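Local atomic coordinates of protein induced by osmotic stress (Scheffersomyces stipitis, PDB entry 5YWN), a protein that probably reduces ketones such as haloketones to alcohols with NADPH, as a Rossmann-fold reductase of the dihydroflavonol-4-reductase subfamily. Residues S188-V193 with L259-T264; S125-S130 with A162-K167; V140-A145 with K300-K305; Q16-L21 with D240-H245. The protein carries 1 engineered substitution. All blocks are in the same frame, centred on the assembly; numbering follows the deposited sequence.

Interaction 1. Residues S188-V193 with L259-T264; sequences STVNPV and LLLSNT
The flat carboxamide of Asn191 sits beside the backbone of Leu259. Its OD1 is 3.6 Å from Leu259 O, and CB of Asn191 is closer still, 3.4 Å from that oxygen. In the plane of the amide, OD1 accepts a hydrogen bond from Thr189 OG1 at 2.8 Å. ND2 bonds to Glu171, a residue of helix 159-181. Both polar ends of this buried amide are therefore held. The amide lies on the same face of the sheet as Leu260. Val190, Pro192, Leu259 and Leu261 project from the other face. There Val190 CG1 meets Leu261 CG at 4.0 Å, CG1 being anti to the backbone N (chi1 177°). Helix 238-250 packs on this face through His245, Ala248 and Ala244. The two segments are parallel neighbours in the seven-stranded sheet of the Rossmann fold, with 258-261 as one of its two edge strands. Four backbone bonds zip them together. Leu259 N gives to Thr189 O, and Asn191 N gives to Leu259 O at 2.7 Å. Leu261 N then gives to Asn191 O with an N-H...O angle of 173°. Val193 N closes the ladder on Leu261 O at 3.2 Å, just past the end of the strands. Beyond it, Val193 CG1 rests 3.5 Å from Ser262 OG. That hydroxyl bonds to Thr234. Val193 also touches the bound NADP.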
# COMPACT_ATOMS: atom_id res chain seq x y z
N SER A 188 12.42 -6.23 5.44
CA SER A 188 12.11 -6.28 4.05
C SER A 188 11.10 -5.20 3.68
O SER A 188 10.42 -4.74 4.51
CB SER A 188 11.66 -7.67 3.66
OG SER A 188 10.49 -8.02 4.27
N THR A 189 11.06 -4.79 2.42
CA THR A 189 10.13 -3.77 1.99
C THR A 189 9.27 -4.26 0.86
O THR A 189 9.66 -5.09 0.12
CB THR A 189 10.78 -2.41 1.58
OG1 THR A 189 11.40 -2.50 0.31
CG2 THR A 189 11.75 -1.91 2.60
N VAL A 190 8.10 -3.68 0.77
CA VAL A 190 7.22 -3.87 -0.36
C VAL A 190 6.96 -2.52 -1.05
O VAL A 190 6.57 -1.59 -0.44
CB VAL A 190 5.95 -4.59 0.05
CG1 VAL A 190 5.00 -4.72 -1.10
CG2 VAL A 190 6.27 -5.93 0.65
N ASN A 191 7.21 -2.47 -2.34
CA ASN A 191 7.20 -1.24 -3.11
C ASN A 191 6.15 -1.29 -4.25
O ASN A 191 6.41 -1.65 -5.35
CB ASN A 191 8.60 -0.91 -3.65
CG ASN A 191 9.63 -0.76 -2.57
OD1 ASN A 191 9.89 -1.64 -1.85
ND2 ASN A 191 10.19 0.39 -2.48
N PRO A 192 4.92 -0.99 -3.90
CA PRO A 192 3.84 -1.02 -4.87
C PRO A 192 3.67 0.21 -5.75
O PRO A 192 3.99 1.28 -5.38
CB PRO A 192 2.59 -1.22 -4.02
CG PRO A 192 3.04 -1.21 -2.67
CD PRO A 192 4.41 -0.70 -2.58
N VAL A 193 3.07 -0.03 -6.89
CA VAL A 193 2.49 0.97 -7.77
C VAL A 193 1.04 1.28 -7.35
O VAL A 193 0.67 0.99 -6.26
CB VAL A 193 2.59 0.56 -9.25
CG1 VAL A 193 4.02 0.33 -9.62
CG2 VAL A 193 1.75 -0.65 -9.53
N LEU A 259 10.86 -5.36 -2.63
CA LEU A 259 9.99 -5.99 -3.57
C LEU A 259 9.17 -5.01 -4.38
O LEU A 259 8.40 -4.30 -3.85
CB LEU A 259 9.08 -6.93 -2.83
CG LEU A 259 9.75 -7.97 -2.01
CD1 LEU A 259 8.74 -8.77 -1.24
CD2 LEU A 259 10.60 -8.79 -2.91
N LEU A 260 9.40 -4.99 -5.66
CA LEU A 260 8.70 -4.11 -6.56
C LEU A 260 7.42 -4.79 -7.01
O LEU A 260 7.48 -5.77 -7.66
CB LEU A 260 9.57 -3.81 -7.76
CG LEU A 260 9.10 -3.04 -9.00
CD1 LEU A 260 8.58 -1.67 -8.67
CD2 LEU A 260 10.15 -2.96 -10.08
N LEU A 261 6.30 -4.25 -6.62
CA LEU A 261 5.01 -4.84 -6.90
C LEU A 261 4.27 -4.06 -7.96
O LEU A 261 3.61 -3.11 -7.69
CB LEU A 261 4.19 -4.95 -5.62
CG LEU A 261 4.27 -6.19 -4.74
CD1 LEU A 261 3.40 -7.31 -5.27
CD2 LEU A 261 5.69 -6.66 -4.63
N SER A 262 4.47 -4.48 -9.18
CA SER A 262 3.97 -3.84 -10.36
C SER A 262 3.51 -4.83 -11.44
O SER A 262 4.19 -5.75 -11.72
CB SER A 262 5.08 -2.96 -10.92
OG SER A 262 4.61 -2.18 -11.93
N ASN A 263 2.36 -4.61 -12.02
CA ASN A 263 1.83 -5.47 -13.01
C ASN A 263 1.79 -4.81 -14.39
O ASN A 263 2.79 -4.63 -14.97
CB ASN A 263 0.50 -6.08 -12.59
CG ASN A 263 0.11 -7.29 -13.44
OD1 ASN A 263 0.84 -7.74 -14.25
ND2 ASN A 263 -1.05 -7.78 -13.22
N THR A 264 0.64 -4.46 -14.88
CA THR A 264 0.54 -3.93 -16.23
C THR A 264 0.12 -2.45 -16.30
O THR A 264 -0.46 -1.93 -15.41
CB THR A 264 -0.38 -4.80 -17.12
OG1 THR A 264 -1.67 -4.87 -16.54
CG2 THR A 264 0.14 -6.18 -17.26

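Interaction 2. Residues S125-S130 with A162-K167; sequences SVVAMS and AYFGSK. With NAP (NADP nicotinamide-adenine-dinucleotide phosphate), chain B.
Val127 and Phe164 cross at about a right angle, and the valine presses on a face of the ring. This joins the loop after strand 119-123 to helix 159-181 in the Rossmann fold. Tyr163 and Lys167 have the Tyr-X-X-X-Lys spacing of the short-chain dehydrogenase/reductase family, and both bind NADP. Val127 CB stands 3.5 Å from the centroid of the Phe164 ring, only 17° off the normal, in a CH-pi contact. The edge of the same ring is met in its plane by Ser130 O, 3.5 Å from CD2 of Phe164. Val127 CG2 lies between its own backbone N and carbonyl carbon. That methyl touches Lys167 CG at 3.5 Å and Tyr163 CE2 at 3.7 Å. Lys167 CG in turn lies above one face of the Tyr163 ring, toward its rim. Phe86 packs edge-to-face with that tyrosine. The lysine chain bends at chi2 and chi3, and NZ bonds to Thr123 O. On the loop side, Ser125 OG accepts from Val127 N in an ST turn and has a weak bond with Pro192 O. The hydroxyl lies beside the nicotinamide, with Ser125 OG 3.3 Å from C5N of NADP. Tyr163 OH approaches the adjacent ring carbon, C6N, at 3.4 Å. A water also donates to Val127 O at 3.1 Å, and more weakly to Phe164 O.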
# COMPACT_ATOMS: atom_id res chain seq x y z
N SER A 125 6.85 2.28 -1.52
CA SER A 125 6.19 2.58 -2.75
C SER A 125 7.14 2.71 -3.93
O SER A 125 8.27 3.02 -3.76
CB SER A 125 5.37 3.85 -2.61
OG SER A 125 4.85 4.26 -3.80
N VAL A 126 6.60 2.63 -5.12
CA VAL A 126 7.36 2.90 -6.31
C VAL A 126 7.92 4.32 -6.30
O VAL A 126 8.89 4.54 -6.86
CB VAL A 126 6.58 2.64 -7.61
CG1 VAL A 126 5.51 3.67 -7.84
CG2 VAL A 126 7.52 2.48 -8.77
N VAL A 127 7.25 5.23 -5.62
CA VAL A 127 7.66 6.61 -5.51
C VAL A 127 8.99 6.78 -4.79
O VAL A 127 9.62 7.77 -4.97
CB VAL A 127 6.58 7.55 -4.97
CG1 VAL A 127 5.28 7.35 -5.72
CG2 VAL A 127 6.39 7.39 -3.48
N ALA A 128 9.36 5.81 -4.00
CA ALA A 128 10.68 5.72 -3.41
C ALA A 128 11.80 5.48 -4.42
O ALA A 128 12.89 5.77 -4.17
CB ALA A 128 10.74 4.72 -2.27
N MET A 129 11.44 4.92 -5.55
CA MET A 129 12.35 4.47 -6.54
C MET A 129 12.54 5.38 -7.73
O MET A 129 13.33 5.14 -8.57
CB MET A 129 11.88 3.13 -7.04
CG MET A 129 11.53 2.13 -5.97
SD MET A 129 10.88 0.61 -6.61
CE MET A 129 11.56 -0.54 -5.50
N SER A 130 11.75 6.43 -7.76
CA SER A 130 11.56 7.23 -8.92
C SER A 130 11.12 8.65 -8.65
O SER A 130 10.87 9.01 -7.56
CB SER A 130 10.51 6.58 -9.78
OG SER A 130 10.76 6.87 -11.11
N ALA A 162 5.99 15.92 -1.75
CA ALA A 162 6.16 15.56 -0.39
C ALA A 162 5.89 14.08 -0.14
O ALA A 162 6.62 13.48 0.52
CB ALA A 162 5.31 16.41 0.48
N TYR A 163 4.86 13.52 -0.74
CA TYR A 163 4.58 12.10 -0.61
C TYR A 163 5.70 11.28 -1.19
O TYR A 163 6.14 10.41 -0.58
CB TYR A 163 3.27 11.68 -1.25
CG TYR A 163 3.00 10.20 -1.20
CD1 TYR A 163 2.58 9.60 -0.06
CD2 TYR A 163 3.18 9.43 -2.30
CE1 TYR A 163 2.35 8.26 -0.02
CE2 TYR A 163 2.92 8.08 -2.28
CZ TYR A 163 2.52 7.50 -1.13
OH TYR A 163 2.30 6.20 -1.12
N PHE A 164 6.20 11.66 -2.34
CA PHE A 164 7.29 10.98 -2.97
C PHE A 164 8.50 10.98 -2.05
O PHE A 164 9.09 9.99 -1.84
CB PHE A 164 7.69 11.71 -4.24
CG PHE A 164 7.13 11.14 -5.49
CD1 PHE A 164 5.87 11.41 -5.87
CD2 PHE A 164 7.91 10.38 -6.31
CE1 PHE A 164 5.37 10.91 -7.03
CE2 PHE A 164 7.41 9.87 -7.46
CZ PHE A 164 6.15 10.14 -7.82
N GLY A 165 8.83 12.12 -1.50
CA GLY A 165 9.88 12.24 -0.55
C GLY A 165 9.66 11.46 0.71
O GLY A 165 10.54 10.84 1.14
N SER A 166 8.44 11.47 1.21
CA SER A 166 8.12 10.79 2.44
C SER A 166 8.46 9.32 2.33
O SER A 166 8.98 8.78 3.22
CB SER A 166 6.65 10.95 2.85
OG SER A 166 5.75 10.24 2.09
N LYS A 167 8.13 8.71 1.22
CA LYS A 167 8.43 7.33 1.01
C LYS A 167 9.92 7.00 0.83
O LYS A 167 10.41 6.14 1.45
CB LYS A 167 7.54 6.74 -0.08
CG LYS A 167 6.08 7.01 0.01
CD LYS A 167 5.44 6.50 1.27
CE LYS A 167 5.70 5.06 1.46
NZ LYS A 167 4.91 4.49 2.56
PA NAP B . -4.90 4.82 3.09
O1A NAP B . -6.01 3.89 2.66
O2A NAP B . -5.19 6.27 3.36
O5B NAP B . -4.20 4.19 4.40
C5B NAP B . -3.45 5.02 5.29
C4B NAP B . -3.70 4.59 6.73
O4B NAP B . -2.61 5.01 7.56
C3B NAP B . -4.97 5.22 7.28
O3B NAP B . -5.91 4.21 7.65
C2B NAP B . -4.56 6.03 8.49
O2B NAP B . -5.22 5.56 9.66
C1B NAP B . -3.05 5.86 8.62
N9A NAP B . -2.38 7.18 8.52
C8A NAP B . -2.36 7.98 7.43
N7A NAP B . -1.66 9.11 7.68
C5A NAP B . -1.22 9.06 8.95
C6A NAP B . -0.42 9.93 9.84
N6A NAP B . 0.06 11.12 9.41
N1A NAP B . -0.18 9.49 11.10
C2A NAP B . -0.65 8.30 11.54
N3A NAP B . -1.38 7.47 10.78
C4A NAP B . -1.69 7.78 9.50
O3 NAP B . -3.72 4.74 2.00
PN NAP B . -3.44 3.37 1.20
O1N NAP B . -3.67 3.63 -0.27
O2N NAP B . -4.18 2.25 1.89
O5D NAP B . -1.86 3.14 1.42
C5D NAP B . -1.40 2.17 2.36
C4D NAP B . 0.12 2.20 2.42
O4D NAP B . 0.67 1.58 1.25
C3D NAP B . 0.66 3.62 2.50
O3D NAP B . 1.36 3.83 3.73
C2D NAP B . 1.60 3.78 1.32
O2D NAP B . 2.92 4.13 1.76
C1D NAP B . 1.61 2.45 0.59
N1N NAP B . 1.23 2.63 -0.81
C2N NAP B . -0.05 2.54 -1.17
C3N NAP B . -0.43 2.71 -2.50
C7N NAP B . -1.87 2.60 -2.90
O7N NAP B . -2.22 2.99 -4.00
N7N NAP B . -2.74 2.07 -2.03
C4N NAP B . 0.54 2.99 -3.45
C5N NAP B . 1.86 3.09 -3.05
C6N NAP B . 2.19 2.90 -1.71
P2B NAP B . -6.63 6.19 10.11
O1X NAP B . -6.67 5.99 11.60
O2X NAP B . -6.55 7.63 9.67
O3X NAP B . -7.65 5.37 9.34
O HOH W 1 11.11 10.23 -3.77

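Interaction 3. Residues V140-A145 with K300-K305; sequences VVLSEA and KEWNDK
Val140 faces the second loop through its carbonyl, which comes to the edge of the Trp302 ring near its plane, 3.3 Å from NE1 of Trp302. A water lies within bonding distance of both Val140 O and Lys300 O. Val141 follows and crosses Lys300 at about a right angle. Its CG2 rests on Lys300 CB at 3.6 Å, and its CG1 lies near Glu301 O. Leu142 carries the buried part of the contact. It lies side by side with Trp302, both side chains pointing the same way. Its CG sits above the centre of the indole, and its CD1 makes a CH-pi contact 3.8 Å from the centroid of the six-membered ring, 12° off the normal. Leu142 O takes a short bond from Asn303 N, 2.7 Å long with an N-H...O angle of 140°. The two stretches run in nearly the same direction. They join the loop between helices 132-135 and 152-155 to the loop leading into helix 305-311, beside the Rossmann sheet. Trp302 also touches Val193 of the NADP pocket. At Ser143, CA makes a CH...O contact with Asn303 O, and OG accepts from Ala145 N in an ST turn. Across the contact, Asn303 OD1 accepts from Lys305 N in an Asx turn. The Glu144 chain bends at chi2, and OE2 lies 3.4 Å from Asp304 CA. The same oxygen bonds to Thr307 of helix 305-311.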
# COMPACT_ATOMS: atom_id res chain seq x y z
N VAL A 140 12.04 4.29 -19.35
CA VAL A 140 12.50 3.97 -18.02
C VAL A 140 12.21 2.53 -17.63
O VAL A 140 11.15 2.06 -17.75
CB VAL A 140 11.92 4.96 -16.99
CG1 VAL A 140 12.06 4.47 -15.55
CG2 VAL A 140 12.52 6.33 -17.18
N VAL A 141 13.23 1.87 -17.15
CA VAL A 141 13.10 0.59 -16.57
C VAL A 141 13.43 0.63 -15.06
O VAL A 141 14.54 0.78 -14.68
CB VAL A 141 14.04 -0.42 -17.25
CG1 VAL A 141 14.08 -1.74 -16.52
CG2 VAL A 141 13.71 -0.58 -18.72
N LEU A 142 12.42 0.52 -14.24
CA LEU A 142 12.63 0.34 -12.83
C LEU A 142 12.95 -1.09 -12.44
O LEU A 142 12.51 -2.03 -13.05
CB LEU A 142 11.46 0.81 -12.01
CG LEU A 142 10.97 2.22 -12.17
CD1 LEU A 142 9.88 2.57 -11.20
CD2 LEU A 142 12.07 3.21 -12.19
N SER A 143 13.71 -1.19 -11.35
CA SER A 143 14.08 -2.42 -10.68
C SER A 143 14.09 -2.28 -9.16
O SER A 143 13.92 -1.24 -8.67
CB SER A 143 15.42 -2.94 -11.15
OG SER A 143 16.46 -2.35 -10.47
N GLU A 144 14.35 -3.38 -8.48
CA GLU A 144 14.49 -3.40 -7.06
C GLU A 144 15.67 -2.55 -6.59
O GLU A 144 15.75 -2.23 -5.48
CB GLU A 144 14.57 -4.80 -6.52
CG GLU A 144 13.36 -5.69 -6.77
CD GLU A 144 13.39 -6.39 -8.12
OE1 GLU A 144 14.30 -6.12 -8.86
OE2 GLU A 144 12.51 -7.18 -8.41
N ALA A 145 16.63 -2.29 -7.45
CA ALA A 145 17.75 -1.41 -7.20
C ALA A 145 17.51 0.11 -7.30
O ALA A 145 18.35 0.87 -6.95
CB ALA A 145 18.90 -1.79 -8.09
N LYS A 300 9.13 -0.09 -22.17
CA LYS A 300 10.03 -1.12 -21.72
C LYS A 300 9.49 -1.78 -20.45
O LYS A 300 9.02 -1.13 -19.63
CB LYS A 300 11.40 -0.55 -21.50
CG LYS A 300 12.12 -0.14 -22.74
CD LYS A 300 13.38 0.60 -22.41
CE LYS A 300 14.09 1.00 -23.68
NZ LYS A 300 15.39 1.58 -23.35
N GLU A 301 9.55 -3.08 -20.35
CA GLU A 301 9.06 -3.73 -19.16
C GLU A 301 9.97 -3.44 -17.98
O GLU A 301 11.14 -3.56 -18.09
CB GLU A 301 8.94 -5.24 -19.32
CG GLU A 301 8.12 -5.72 -20.48
CD GLU A 301 6.63 -5.49 -20.34
OE1 GLU A 301 6.12 -5.39 -19.23
OE2 GLU A 301 5.96 -5.44 -21.34
N TRP A 302 9.40 -3.10 -16.87
CA TRP A 302 10.17 -2.95 -15.67
C TRP A 302 10.79 -4.29 -15.19
O TRP A 302 10.29 -5.34 -15.47
CB TRP A 302 9.35 -2.30 -14.60
CG TRP A 302 8.96 -0.91 -14.81
CD1 TRP A 302 9.35 -0.08 -15.80
CD2 TRP A 302 8.10 -0.15 -13.99
NE1 TRP A 302 8.80 1.13 -15.65
CE2 TRP A 302 8.00 1.10 -14.54
CE3 TRP A 302 7.40 -0.42 -12.84
CZ2 TRP A 302 7.26 2.09 -13.96
CZ3 TRP A 302 6.63 0.55 -12.30
CH2 TRP A 302 6.57 1.77 -12.85
N ASN A 303 11.93 -4.20 -14.54
CA ASN A 303 12.62 -5.35 -14.04
C ASN A 303 12.26 -5.78 -12.61
O ASN A 303 12.93 -5.47 -11.67
CB ASN A 303 14.10 -5.17 -14.14
CG ASN A 303 14.87 -6.37 -13.66
OD1 ASN A 303 14.35 -7.42 -13.46
ND2 ASN A 303 16.10 -6.19 -13.50
N ASP A 304 11.21 -6.54 -12.53
CA ASP A 304 10.72 -7.13 -11.31
C ASP A 304 11.00 -8.61 -11.21
O ASP A 304 10.38 -9.26 -10.47
CB ASP A 304 9.24 -6.85 -11.09
CG ASP A 304 8.36 -7.50 -12.14
OD1 ASP A 304 8.85 -8.00 -13.14
OD2 ASP A 304 7.16 -7.51 -11.94
N LYS A 305 11.96 -9.09 -11.95
CA LYS A 305 12.23 -10.51 -12.05
C LYS A 305 12.56 -11.14 -10.73
O LYS A 305 12.04 -12.15 -10.41
CB LYS A 305 13.33 -10.79 -13.08
CG LYS A 305 12.89 -10.52 -14.50
CD LYS A 305 13.86 -10.98 -15.57
CE LYS A 305 15.31 -10.60 -15.31
NZ LYS A 305 15.62 -9.17 -15.30
O HOH W 2 8.54 1.69 -19.27
O HOH W 3 14.77 -8.24 -10.80

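Interaction 4. Residues Q16-L21 with D240-H245; sequences QQIIAL and DVAKAH
The axes of helix segments 16-21 and 240-245 approach to 8.6 Å, with a crossing angle of -60°, and the backbones come together most closely where Ile18 CA and Ala242 CA are 4.7 Å apart. The small side chain of Ala242 allows this approach. Its CB points at the other helix and lies 3.9 Å from both the backbone N and CG1 of Ile18. Ile18 also meets His245. CG1 is beside its backbone N, and CD1 extends from it to sit over the centre of the imidazole, 3.6 Å from the centroid and 12° off the normal. Helix 13-24 is the first helix of the Rossmann fold. It follows strand 4-7 and the glycine-containing turn; Thr11 of the turn and Tyr13 and Leu14 at the start of the helix bind NADP. Helix 238-250 is followed by the edge strand 258-261. The His245 ring is held at both nitrogens. ND1 donates to Val241 O one turn back at 3.0 Å, with the acceptor in the ring plane, and NE2 bonds to Thr123 OG1. Val241 O also accepts from His245 N. On the other side of Ala242, Leu21 CD2 lies 3.6 Å from Ala242 O and 3.9 Å from Lys243 CG.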
# COMPACT_ATOMS: atom_id res chain seq x y z
N GLN A 16 -6.20 -3.52 5.77
CA GLN A 16 -7.32 -4.42 5.94
C GLN A 16 -7.25 -5.70 5.11
O GLN A 16 -7.60 -6.68 5.57
CB GLN A 16 -8.66 -3.71 5.77
CG GLN A 16 -8.99 -2.79 6.92
CD GLN A 16 -10.43 -2.36 6.98
OE1 GLN A 16 -11.30 -3.16 7.06
NE2 GLN A 16 -10.65 -1.08 6.99
N GLN A 17 -6.82 -5.61 3.87
CA GLN A 17 -6.57 -6.75 3.06
C GLN A 17 -5.43 -7.61 3.60
O GLN A 17 -5.52 -8.75 3.61
CB GLN A 17 -6.36 -6.38 1.60
CG GLN A 17 -7.62 -6.02 0.83
CD GLN A 17 -8.45 -7.22 0.40
OE1 GLN A 17 -8.34 -8.25 0.92
NE2 GLN A 17 -9.27 -7.04 -0.54
N ILE A 18 -4.38 -6.98 4.08
CA ILE A 18 -3.32 -7.68 4.71
C ILE A 18 -3.86 -8.42 5.94
O ILE A 18 -3.59 -9.54 6.10
CB ILE A 18 -2.20 -6.71 5.13
CG1 ILE A 18 -1.42 -6.23 3.90
CG2 ILE A 18 -1.25 -7.31 6.16
CD1 ILE A 18 -0.40 -5.19 4.19
N ILE A 19 -4.65 -7.75 6.75
CA ILE A 19 -5.19 -8.33 7.94
C ILE A 19 -6.09 -9.52 7.62
O ILE A 19 -5.93 -10.52 8.17
CB ILE A 19 -5.93 -7.27 8.79
CG1 ILE A 19 -4.96 -6.25 9.38
CG2 ILE A 19 -6.77 -7.91 9.88
CD1 ILE A 19 -5.56 -5.00 9.91
N ALA A 20 -6.97 -9.39 6.65
CA ALA A 20 -7.84 -10.47 6.25
C ALA A 20 -7.06 -11.66 5.76
O ALA A 20 -7.39 -12.74 6.06
CB ALA A 20 -8.82 -10.02 5.21
N LEU A 21 -6.02 -11.43 4.99
CA LEU A 21 -5.19 -12.50 4.58
C LEU A 21 -4.44 -13.16 5.73
O LEU A 21 -4.43 -14.32 5.83
CB LEU A 21 -4.22 -12.06 3.53
CG LEU A 21 -3.18 -13.10 3.11
CD1 LEU A 21 -3.83 -14.31 2.53
CD2 LEU A 21 -2.12 -12.55 2.18
N ASP A 240 -2.79 -9.06 -4.31
CA ASP A 240 -1.42 -9.34 -4.60
C ASP A 240 -0.42 -8.60 -3.68
O ASP A 240 0.52 -9.15 -3.27
CB ASP A 240 -1.13 -9.11 -6.06
CG ASP A 240 -1.87 -10.07 -6.96
OD1 ASP A 240 -1.98 -11.21 -6.62
OD2 ASP A 240 -2.34 -9.67 -7.98
N VAL A 241 -0.69 -7.34 -3.36
CA VAL A 241 0.14 -6.60 -2.45
C VAL A 241 0.13 -7.25 -1.06
O VAL A 241 1.16 -7.42 -0.47
CB VAL A 241 -0.20 -5.13 -2.35
CG1 VAL A 241 0.77 -4.47 -1.42
CG2 VAL A 241 -0.09 -4.48 -3.70
N ALA A 242 -1.03 -7.66 -0.63
CA ALA A 242 -1.16 -8.35 0.62
C ALA A 242 -0.39 -9.68 0.66
O ALA A 242 0.29 -9.92 1.56
CB ALA A 242 -2.61 -8.53 0.99
N LYS A 243 -0.48 -10.45 -0.38
CA LYS A 243 0.24 -11.68 -0.49
C LYS A 243 1.72 -11.42 -0.45
O LYS A 243 2.42 -12.16 0.12
CB LYS A 243 -0.15 -12.49 -1.70
CG LYS A 243 -1.53 -13.08 -1.60
CD LYS A 243 -1.85 -14.08 -2.69
CE LYS A 243 -2.22 -13.43 -3.99
NZ LYS A 243 -2.72 -14.38 -4.97
N ALA A 244 2.17 -10.32 -1.05
CA ALA A 244 3.55 -9.91 -1.01
C ALA A 244 4.04 -9.59 0.40
O ALA A 244 5.12 -9.92 0.74
CB ALA A 244 3.85 -8.78 -1.95
N HIS A 245 3.19 -8.97 1.18
CA HIS A 245 3.52 -8.73 2.56
C HIS A 245 3.71 -10.06 3.31
O HIS A 245 4.62 -10.20 4.03
CB HIS A 245 2.52 -7.80 3.23
CG HIS A 245 2.73 -6.35 2.93
ND1 HIS A 245 2.42 -5.79 1.72
CD2 HIS A 245 3.25 -5.36 3.67
CE1 HIS A 245 2.71 -4.52 1.75
NE2 HIS A 245 3.20 -4.23 2.92

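Interactions 1, 2 and 4 belong to the Rossmann core, and interaction 3 lies at its surface. Interaction 1 is central. Its centre is about 12, 10 and 13 Å from the centres of interactions 2, 3 and 4, and it touches all three. Interactions 2 and 4 do not touch; their centres are about 21 Å apart. Helix 159-181 of interaction 2 is followed in the chain by strand 186-192, and helix 238-250 of interaction 4 by strand 258-261, both strands of interaction 1. Along the chain, interaction 2 closes before interaction 1 opens, and interaction 3 encloses interaction 1. Residues of interactions 1 and 2 line the NADP pocket, so the strand ends, helices and loops meet around the cofactor.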